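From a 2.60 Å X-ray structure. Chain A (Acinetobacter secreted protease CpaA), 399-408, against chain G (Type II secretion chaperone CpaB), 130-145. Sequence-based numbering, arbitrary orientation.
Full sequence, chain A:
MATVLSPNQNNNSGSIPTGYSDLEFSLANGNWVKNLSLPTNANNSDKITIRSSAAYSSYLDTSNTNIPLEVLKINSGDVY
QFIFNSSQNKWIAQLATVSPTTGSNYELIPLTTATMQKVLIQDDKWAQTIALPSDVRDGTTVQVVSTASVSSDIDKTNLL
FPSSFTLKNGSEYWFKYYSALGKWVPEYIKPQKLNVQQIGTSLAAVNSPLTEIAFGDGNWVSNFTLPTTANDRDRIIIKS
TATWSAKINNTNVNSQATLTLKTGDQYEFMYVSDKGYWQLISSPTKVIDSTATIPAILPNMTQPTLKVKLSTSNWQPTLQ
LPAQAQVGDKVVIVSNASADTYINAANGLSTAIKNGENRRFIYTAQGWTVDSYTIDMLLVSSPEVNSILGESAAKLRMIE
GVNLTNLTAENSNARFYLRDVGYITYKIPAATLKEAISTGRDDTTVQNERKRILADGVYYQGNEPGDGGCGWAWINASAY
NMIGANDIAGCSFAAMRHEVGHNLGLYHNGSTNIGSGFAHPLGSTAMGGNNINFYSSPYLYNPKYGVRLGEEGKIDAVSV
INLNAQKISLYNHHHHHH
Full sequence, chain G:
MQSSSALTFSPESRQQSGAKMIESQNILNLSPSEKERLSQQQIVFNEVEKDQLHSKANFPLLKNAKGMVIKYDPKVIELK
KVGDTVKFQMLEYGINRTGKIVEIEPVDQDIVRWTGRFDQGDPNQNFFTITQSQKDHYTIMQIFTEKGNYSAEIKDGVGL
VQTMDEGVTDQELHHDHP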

ATOM      1  N   ILE A 399      -5.737  -4.603 -18.331  1.00 56.32           N
ATOM      2  CA  ILE A 399      -4.599  -5.378 -17.841  1.00 55.28           C
ATOM      3  C   ILE A 399      -4.205  -4.921 -16.442  1.00 54.79           C
ATOM      4  O   ILE A 399      -3.924  -5.742 -15.560  1.00 54.09           O
ATOM      5  CB  ILE A 399      -3.419  -5.280 -18.827  1.00 55.37           C
ATOM      6  CG1 ILE A 399      -3.737  -6.045 -20.114  1.00 55.83           C
ATOM      7  CG2 ILE A 399      -2.143  -5.812 -18.194  1.00 54.32           C
ATOM      8  CD1 ILE A 399      -4.243  -7.454 -19.879  1.00 55.33           C
ATOM      9  N   GLU A 400      -4.184  -3.605 -16.213  1.00 56.64           N
ATOM     10  CA  GLU A 400      -3.887  -3.098 -14.877  1.00 56.37           C
ATOM     11  C   GLU A 400      -4.946  -3.531 -13.872  1.00 56.13           C
ATOM     12  O   GLU A 400      -4.636  -3.733 -12.692  1.00 55.45           O
ATOM     13  CB  GLU A 400      -3.768  -1.574 -14.905  1.00 57.47           C
ATOM     14  CG  GLU A 400      -2.612  -1.055 -15.749  1.00 58.35           C
ATOM     15  CD  GLU A 400      -1.277  -1.677 -15.373  1.00 57.82           C
ATOM     16  OE1 GLU A 400      -1.037  -1.902 -14.167  1.00 57.37           O
ATOM     17  OE2 GLU A 400      -0.468  -1.942 -16.287  1.00 58.20           O
ATOM     18  N   GLY A 401      -6.196  -3.674 -14.317  1.00 53.08           N
ATOM     19  CA  GLY A 401      -7.217  -4.240 -13.451  1.00 52.84           C
ATOM     20  C   GLY A 401      -6.936  -5.687 -13.098  1.00 51.97           C
ATOM     21  O   GLY A 401      -7.193  -6.124 -11.974  1.00 51.61           O
ATOM     22  N   VAL A 402      -6.410  -6.453 -14.057  1.00 49.17           N
ATOM     23  CA  VAL A 402      -6.056  -7.845 -13.792  1.00 47.98           C
ATOM     24  C   VAL A 402      -4.890  -7.922 -12.814  1.00 46.94           C
ATOM     25  O   VAL A 402      -4.908  -8.711 -11.862  1.00 46.04           O
ATOM     26  CB  VAL A 402      -5.737  -8.577 -15.108  1.00 48.11           C
ATOM     27  CG1 VAL A 402      -5.309 -10.010 -14.830  1.00 46.94           C
ATOM     28  CG2 VAL A 402      -6.937  -8.549 -16.040  1.00 49.26           C
ATOM     29  N   ASN A 403      -3.859  -7.102 -13.036  1.00 49.05           N
ATOM     30  CA  ASN A 403      -2.686  -7.129 -12.166  1.00 48.45           C
ATOM     31  C   ASN A 403      -3.041  -6.735 -10.738  1.00 48.30           C
ATOM     32  O   ASN A 403      -2.512  -7.308  -9.778  1.00 47.78           O
ATOM     33  CB  ASN A 403      -1.599  -6.210 -12.723  1.00 48.80           C
ATOM     34  CG  ASN A 403      -1.036  -6.705 -14.039  1.00 49.08           C
ATOM     35  OD1 ASN A 403      -0.957  -7.910 -14.278  1.00 48.82           O
ATOM     36  ND2 ASN A 403      -0.645  -5.776 -14.903  1.00 49.80           N
ATOM     37  N   LEU A 404      -3.934  -5.756 -10.576  1.00 45.24           N
ATOM     38  CA  LEU A 404      -4.326  -5.339  -9.234  1.00 44.97           C
ATOM     39  C   LEU A 404      -5.140  -6.421  -8.536  1.00 44.16           C
ATOM     40  O   LEU A 404      -5.007  -6.618  -7.322  1.00 43.34           O
ATOM     41  CB  LEU A 404      -5.112  -4.030  -9.299  1.00 46.13           C
ATOM     42  CG  LEU A 404      -5.551  -3.453  -7.952  1.00 45.98           C
ATOM     43  CD1 LEU A 404      -4.341  -3.042  -7.131  1.00 45.51           C
ATOM     44  CD2 LEU A 404      -6.488  -2.276  -8.156  1.00 47.30           C
ATOM     45  N   THR A 405      -5.988  -7.130  -9.283  1.00 43.50           N
ATOM     46  CA  THR A 405      -6.745  -8.233  -8.699  1.00 42.91           C
ATOM     47  C   THR A 405      -5.815  -9.339  -8.215  1.00 41.74           C
ATOM     48  O   THR A 405      -5.970  -9.856  -7.103  1.00 40.94           O
ATOM     49  CB  THR A 405      -7.750  -8.779  -9.714  1.00 43.62           C
ATOM     50  OG1 THR A 405      -8.561  -7.707 -10.208  1.00 44.83           O
ATOM     51  CG2 THR A 405      -8.645  -9.824  -9.064  1.00 43.32           C
ATOM     52  N   ASN A 406      -4.840  -9.719  -9.045  1.00 41.58           N
ATOM     53  CA  ASN A 406      -3.901 -10.765  -8.651  1.00 41.03           C
ATOM     54  C   ASN A 406      -3.043 -10.323  -7.472  1.00 40.24           C
ATOM     55  O   ASN A 406      -2.694 -11.139  -6.611  1.00 39.40           O
ATOM     56  CB  ASN A 406      -3.023 -11.163  -9.837  1.00 40.78           C
ATOM     57  CG  ASN A 406      -3.802 -11.874 -10.925  1.00 41.22           C
ATOM     58  OD1 ASN A 406      -4.851 -12.465 -10.668  1.00 41.65           O
ATOM     59  ND2 ASN A 406      -3.288 -11.825 -12.148  1.00 41.20           N
ATOM     60  N   LEU A 407      -2.687  -9.037  -7.418  1.00 41.44           N
ATOM     61  CA  LEU A 407      -1.941  -8.530  -6.272  1.00 40.73           C
ATOM     62  C   LEU A 407      -2.789  -8.565  -5.006  1.00 40.49           C
ATOM     63  O   LEU A 407      -2.301  -8.942  -3.934  1.00 39.69           O
ATOM     64  CB  LEU A 407      -1.447  -7.111  -6.550  1.00 41.41           C
ATOM     65  CG  LEU A 407      -0.770  -6.402  -5.375  1.00 40.98           C
ATOM     66  CD1 LEU A 407       0.544  -7.082  -5.024  1.00 39.84           C
ATOM     67  CD2 LEU A 407      -0.550  -4.930  -5.682  1.00 41.97           C
ATOM     68  N   THR A 408      -4.062  -8.174  -5.112  1.00 40.54           N
ATOM     69  CA  THR A 408      -4.954  -8.229  -3.959  1.00 40.35           C
ATOM     70  C   THR A 408      -5.171  -9.665  -3.498  1.00 39.92           C
ATOM     71  O   THR A 408      -5.158  -9.948  -2.294  1.00 39.36           O
ATOM     72  CB  THR A 408      -6.291  -7.569  -4.301  1.00 41.19           C
ATOM     73  OG1 THR A 408      -6.068  -6.212  -4.702  1.00 41.75           O
ATOM     74  CG2 THR A 408      -7.224  -7.590  -3.100  1.00 41.13           C
TER
ATOM     75  N   ILE G 130       4.605   2.418 -13.184  1.00 62.69           N
ATOM     76  CA  ILE G 130       4.159   3.380 -14.184  1.00 64.95           C
ATOM     77  C   ILE G 130       4.121   2.642 -15.513  1.00 63.89           C
ATOM     78  O   ILE G 130       5.170   2.265 -16.050  1.00 63.05           O
ATOM     79  CB  ILE G 130       5.069   4.613 -14.267  1.00 66.74           C
ATOM     80  CG1 ILE G 130       5.022   5.405 -12.959  1.00 68.50           C
ATOM     81  CG2 ILE G 130       4.666   5.495 -15.438  1.00 68.58           C
ATOM     82  CD1 ILE G 130       6.067   6.496 -12.869  1.00 70.01           C
ATOM     83  N   THR G 131       2.921   2.439 -16.044  1.00 65.28           N
ATOM     84  CA  THR G 131       2.720   1.727 -17.298  1.00 65.10           C
ATOM     85  C   THR G 131       2.173   2.718 -18.316  1.00 67.81           C
ATOM     86  O   THR G 131       1.130   3.340 -18.083  1.00 69.61           O
ATOM     87  CB  THR G 131       1.767   0.548 -17.108  1.00 64.18           C
ATOM     88  OG1 THR G 131       2.051  -0.094 -15.858  1.00 61.72           O
ATOM     89  CG2 THR G 131       1.961  -0.463 -18.212  1.00 63.67           C
ATOM     90  N   GLN G 132       2.874   2.860 -19.438  1.00 68.48           N
ATOM     91  CA  GLN G 132       2.654   3.967 -20.357  1.00 70.82           C
ATOM     92  C   GLN G 132       2.570   3.460 -21.787  1.00 71.73           C
ATOM     93  O   GLN G 132       3.436   2.701 -22.234  1.00 71.09           O
ATOM     94  CB  GLN G 132       3.781   4.995 -20.233  1.00 71.38           C
ATOM     95  CG  GLN G 132       3.662   6.184 -21.163  1.00 73.98           C
ATOM     96  CD  GLN G 132       4.570   7.323 -20.749  1.00 75.01           C
ATOM     97  OE1 GLN G 132       4.456   7.855 -19.644  1.00 74.96           O
ATOM     98  NE2 GLN G 132       5.488   7.697 -21.632  1.00 76.40           N
ATOM     99  N   SER G 133       1.532   3.884 -22.499  1.00 71.84           N
ATOM    100  CA  SER G 133       1.409   3.644 -23.928  1.00 73.41           C
ATOM    101  C   SER G 133       1.930   4.853 -24.691  1.00 75.20           C
ATOM    102  O   SER G 133       1.679   5.998 -24.304  1.00 76.13           O
ATOM    103  CB  SER G 133      -0.046   3.369 -24.318  1.00 74.99           C
ATOM    104  OG  SER G 133      -0.227   3.450 -25.722  1.00 77.14           O
ATOM    105  N   GLN G 134       2.680   4.595 -25.761  1.00 74.95           N
ATOM    106  CA  GLN G 134       3.223   5.678 -26.572  1.00 77.48           C
ATOM    107  C   GLN G 134       2.245   6.117 -27.659  1.00 79.89           C
ATOM    108  O   GLN G 134       2.058   7.317 -27.877  1.00 82.04           O
ATOM    109  CB  GLN G 134       4.566   5.275 -27.187  1.00 79.56           C
ATOM    110  CG  GLN G 134       5.184   6.384 -28.024  1.00 83.91           C
ATOM    111  CD  GLN G 134       5.886   7.423 -27.170  1.00 84.20           C
ATOM    112  OE1 GLN G 134       6.165   7.190 -25.995  1.00 81.28           O
ATOM    113  NE2 GLN G 134       6.170   8.582 -27.758  1.00 88.00           N
ATOM    114  N   LYS G 135       1.634   5.157 -28.358  1.00 78.81           N
ATOM    115  CA  LYS G 135       0.725   5.485 -29.453  1.00 81.18           C
ATOM    116  C   LYS G 135      -0.415   6.368 -28.962  1.00 80.62           C
ATOM    117  O   LYS G 135      -0.633   7.470 -29.476  1.00 83.36           O
ATOM    118  CB  LYS G 135       0.189   4.196 -30.083  1.00 80.62           C
ATOM    119  CG  LYS G 135      -0.968   4.381 -31.056  1.00 82.80           C
ATOM    120  CD  LYS G 135      -1.459   3.036 -31.583  1.00 82.71           C
ATOM    121  CE  LYS G 135      -2.675   3.189 -32.486  1.00 85.28           C
ATOM    122  NZ  LYS G 135      -2.351   3.895 -33.754  1.00 88.31           N
ATOM    123  N   ASP G 136      -1.150   5.902 -27.960  1.00 78.13           N
ATOM    124  CA  ASP G 136      -2.085   6.749 -27.232  1.00 77.88           C
ATOM    125  C   ASP G 136      -1.360   7.316 -26.020  1.00 76.45           C
ATOM    126  O   ASP G 136      -0.828   6.557 -25.203  1.00 74.11           O
ATOM    127  CB  ASP G 136      -3.322   5.962 -26.804  1.00 76.99           C
ATOM    128  CG  ASP G 136      -3.725   4.914 -27.819  1.00 78.05           C
ATOM    129  OD1 ASP G 136      -3.575   5.172 -29.031  1.00 80.18           O
ATOM    130  OD2 ASP G 136      -4.180   3.827 -27.403  1.00 77.28           O
ATOM    131  N   HIS G 137      -1.354   8.641 -25.888  1.00 77.05           N
ATOM    132  CA  HIS G 137      -0.633   9.281 -24.792  1.00 76.48           C
ATOM    133  C   HIS G 137      -1.365   9.012 -23.485  1.00 73.31           C
ATOM    134  O   HIS G 137      -2.002   9.903 -22.915  1.00 73.85           O
ATOM    135  CB  HIS G 137      -0.472  10.781 -25.043  1.00 80.01           C
ATOM    136  CG  HIS G 137       0.368  11.103 -26.241  1.00 83.61           C
ATOM    137  ND1 HIS G 137      -0.030  10.816 -27.529  1.00 85.58           N
ATOM    138  CD2 HIS G 137       1.589  11.682 -26.346  1.00 85.90           C
ATOM    139  CE1 HIS G 137       0.907  11.206 -28.375  1.00 89.07           C
ATOM    140  NE2 HIS G 137       1.899  11.735 -27.683  1.00 89.33           N
ATOM    141  N   TYR G 138      -1.266   7.772 -23.011  1.00 73.66           N
ATOM    142  CA  TYR G 138      -2.057   7.261 -21.902  1.00 71.65           C
ATOM    143  C   TYR G 138      -1.130   6.573 -20.912  1.00 69.48           C
ATOM    144  O   TYR G 138      -0.324   5.722 -21.301  1.00 68.75           O
ATOM    145  CB  TYR G 138      -3.116   6.285 -22.428  1.00 71.27           C
ATOM    146  CG  TYR G 138      -4.094   5.766 -21.404  1.00 69.59           C
ATOM    147  CD1 TYR G 138      -5.220   6.500 -21.058  1.00 70.11           C
ATOM    148  CD2 TYR G 138      -3.910   4.527 -20.806  1.00 67.66           C
ATOM    149  CE1 TYR G 138      -6.126   6.024 -20.133  1.00 68.56           C
ATOM    150  CE2 TYR G 138      -4.811   4.041 -19.879  1.00 66.33           C
ATOM    151  CZ  TYR G 138      -5.917   4.794 -19.546  1.00 66.64           C
ATOM    152  OH  TYR G 138      -6.816   4.315 -18.623  1.00 65.09           O
ATOM    153  N   THR G 139      -1.244   6.944 -19.639  1.00 69.35           N
ATOM    154  CA  THR G 139      -0.376   6.424 -18.592  1.00 67.56           C
ATOM    155  C   THR G 139      -1.209   6.065 -17.371  1.00 66.76           C
ATOM    156  O   THR G 139      -2.091   6.827 -16.967  1.00 67.70           O
ATOM    157  CB  THR G 139       0.704   7.447 -18.206  1.00 68.45           C
ATOM    158  OG1 THR G 139       1.482   7.783 -19.361  1.00 69.89           O
ATOM    159  CG2 THR G 139       1.624   6.883 -17.133  1.00 66.72           C
ATOM    160  N   ILE G 140      -0.925   4.900 -16.792  1.00 64.87           N
ATOM    161  CA  ILE G 140      -1.567   4.440 -15.566  1.00 63.84           C
ATOM    162  C   ILE G 140      -0.496   4.269 -14.499  1.00 62.96           C
ATOM    163  O   ILE G 140       0.555   3.671 -14.758  1.00 62.02           O
ATOM    164  CB  ILE G 140      -2.337   3.126 -15.788  1.00 62.93           C
ATOM    165  CG1 ILE G 140      -3.656   3.399 -16.515  1.00 63.71           C
ATOM    166  CG2 ILE G 140      -2.593   2.417 -14.466  1.00 61.62           C
ATOM    167  CD1 ILE G 140      -4.512   2.169 -16.711  1.00 62.80           C
HETATM  168  N   MSE G 141      -0.759   4.796 -13.306  1.00 62.73           N
HETATM  169  CA  MSE G 141       0.176   4.667 -12.193  1.00 62.81           C
HETATM  170  C   MSE G 141      -0.452   3.962 -11.001  1.00 64.51           C
HETATM  171  O   MSE G 141      -1.588   4.247 -10.624  1.00 66.60           O
HETATM  172  CB  MSE G 141       0.687   6.038 -11.754  1.00 66.20           C
HETATM  173  CG  MSE G 141       1.405   6.808 -12.834  1.00 66.43           C
HETATM  174 SE   MSE G 141       2.207   8.433 -12.134  0.52 67.65          SE
HETATM  175  CE  MSE G 141       2.676   9.250 -13.831  1.00 69.60           C
ATOM    176  N   GLN G 142       0.302   3.041 -10.407  1.00 60.97           N
ATOM    177  CA  GLN G 142      -0.098   2.355  -9.183  1.00 63.05           C
ATOM    178  C   GLN G 142       0.908   2.718  -8.100  1.00 62.88           C
ATOM    179  O   GLN G 142       2.076   2.323  -8.177  1.00 61.61           O
ATOM    180  CB  GLN G 142      -0.153   0.842  -9.389  1.00 59.69           C
ATOM    181  CG  GLN G 142      -1.113   0.387 -10.471  1.00 58.46           C
ATOM    182  CD  GLN G 142      -1.125  -1.119 -10.632  1.00 59.23           C
ATOM    183  OE1 GLN G 142      -0.564  -1.847  -9.814  1.00 60.19           O
ATOM    184  NE2 GLN G 142      -1.764  -1.596 -11.695  1.00 59.35           N
ATOM    185  N   ILE G 143       0.463   3.476  -7.105  1.00 59.26           N
ATOM    186  CA  ILE G 143       1.316   3.920  -6.009  1.00 59.41           C
ATOM    187  C   ILE G 143       0.840   3.206  -4.751  1.00 60.29           C
ATOM    188  O   ILE G 143      -0.258   3.478  -4.250  1.00 60.82           O
ATOM    189  CB  ILE G 143       1.284   5.444  -5.844  1.00 59.48           C
ATOM    190  CG1 ILE G 143       1.623   6.119  -7.175  1.00 59.14           C
ATOM    191  CG2 ILE G 143       2.251   5.886  -4.755  1.00 59.76           C
ATOM    192  CD1 ILE G 143       1.177   7.558  -7.270  1.00 59.68           C
ATOM    193  N   PHE G 144       1.663   2.295  -4.239  1.00 59.25           N
ATOM    194  CA  PHE G 144       1.315   1.467  -3.089  1.00 59.81           C
ATOM    195  C   PHE G 144       2.214   1.843  -1.917  1.00 60.35           C
ATOM    196  O   PHE G 144       3.408   1.526  -1.916  1.00 60.72           O
ATOM    197  CB  PHE G 144       1.447  -0.016  -3.430  1.00 60.29           C
ATOM    198  CG  PHE G 144       0.563  -0.457  -4.562  1.00 59.92           C
ATOM    199  CD1 PHE G 144      -0.787  -0.153  -4.563  1.00 59.64           C
ATOM    200  CD2 PHE G 144       1.085  -1.174  -5.627  1.00 60.14           C
ATOM    201  CE1 PHE G 144      -1.602  -0.557  -5.605  1.00 59.38           C
ATOM    202  CE2 PHE G 144       0.275  -1.579  -6.671  1.00 59.92           C
ATOM    203  CZ  PHE G 144      -1.070  -1.271  -6.659  1.00 59.43           C
ATOM    204  N   THR G 145       1.637   2.510  -0.924  1.00 60.67           N
ATOM    205  CA  THR G 145       2.328   2.859   0.308  1.00 61.38           C
ATOM    206  C   THR G 145       1.564   2.290   1.496  1.00 62.40           C
ATOM    207  O   THR G 145       0.417   1.852   1.378  1.00 62.65           O
ATOM    208  CB  THR G 145       2.477   4.379   0.457  1.00 61.49           C
ATOM    209  OG1 THR G 145       1.205   4.957   0.771  1.00 62.08           O
ATOM    210  CG2 THR G 145       3.012   4.996  -0.826  1.00 60.74           C
TER

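A helix of the protease lies along one face of a chaperone hairpin, running nearly parallel to the second strand: the N-to-C directions of helix 399-408 and strand 138-145 differ by 12°, and the axes come no closer than 10.6 Å. Side chains fill that spacing. The contact is small, burying 332 Å² over both sides. Ile140(G), Gln142(G) and Phe144(G), at alternate positions, point their CA-to-CB bonds toward the helix, while Met141(G), a selenomethionine, points away. On the helix, the contacting positions are Glu400(A), Leu404(A) and Leu407(A), a spacing of four and three that keeps them on one side.

Glu400(A) carries the polar half and has the largest covered area, 101 Å². Its CA-to-CB bond points toward the strands, and chi1 and chi2 are both m (-64° and -53°), so the chain is bent rather than extended. This shape lays the methylene part against Ile140(G), with CG of Glu400(A) 3.7 Å from CG2 of Ile140(G), and brings the carboxylate over the hairpin. There OG1 of Thr131(G) donates a hydrogen bond to OE2 of Glu400(A) at 3.2 Å; threonine suits the place because a short side chain, its CA-to-CB bond toward the helix, brings a donor hydroxyl to the carboxylate. Thr131(G) is set beside Ile140(G) by a reciprocal pair of backbone bonds, Thr131(G) N to Ile140(G) O at 3.0 Å and Ile140(G) N to Thr131(G) O at 2.9 Å, so the glutamate meets a hydroxyl from one strand and a branched aliphatic chain from its neighbour. In Ile140(G), chi1 m places CG2 against the glutamate, and chi2 t brings CD1 of Ile140(G) to 3.9 Å from CG of Glu400(A). Glutamate suits this buried place because it supplies both methylenes for packing and a carboxylate end, whose OE2 is also hydrogen-bonded elsewhere in the structure.

Gln142(G), with 60 Å² covered, reaches the same carboxylate with chi1 m and chi2 t, a largely extended chain that carries its amide to the helix. Its NE2 lies 2.6 Å from OE1 of Glu400(A), but the angle is poor and the pair does not count as a hydrogen bond.

The apolar half is built round Phe144(G), with 46 Å² covered. The CA-to-CB bond points toward the helix, and with chi1 m the ring lies within reach of two leucines about one turn apart, which meet it obliquely: CD1 of Leu404(A) is 3.7 Å from CZ of Phe144(G), and CD2 of Leu407(A) is 3.6 Å from CE2 of Phe144(G). The flat apolar ring thus lets one residue touch both. Both leucines adopt the t, p rotamer, a common one on helices. The CA-to-CB bond of Leu407(A) points toward the strand, whereas that of Leu404(A) points sideways and its end comes nearer.

Elsewhere on the helix, Gly401(A) takes no part; a CB there would point away.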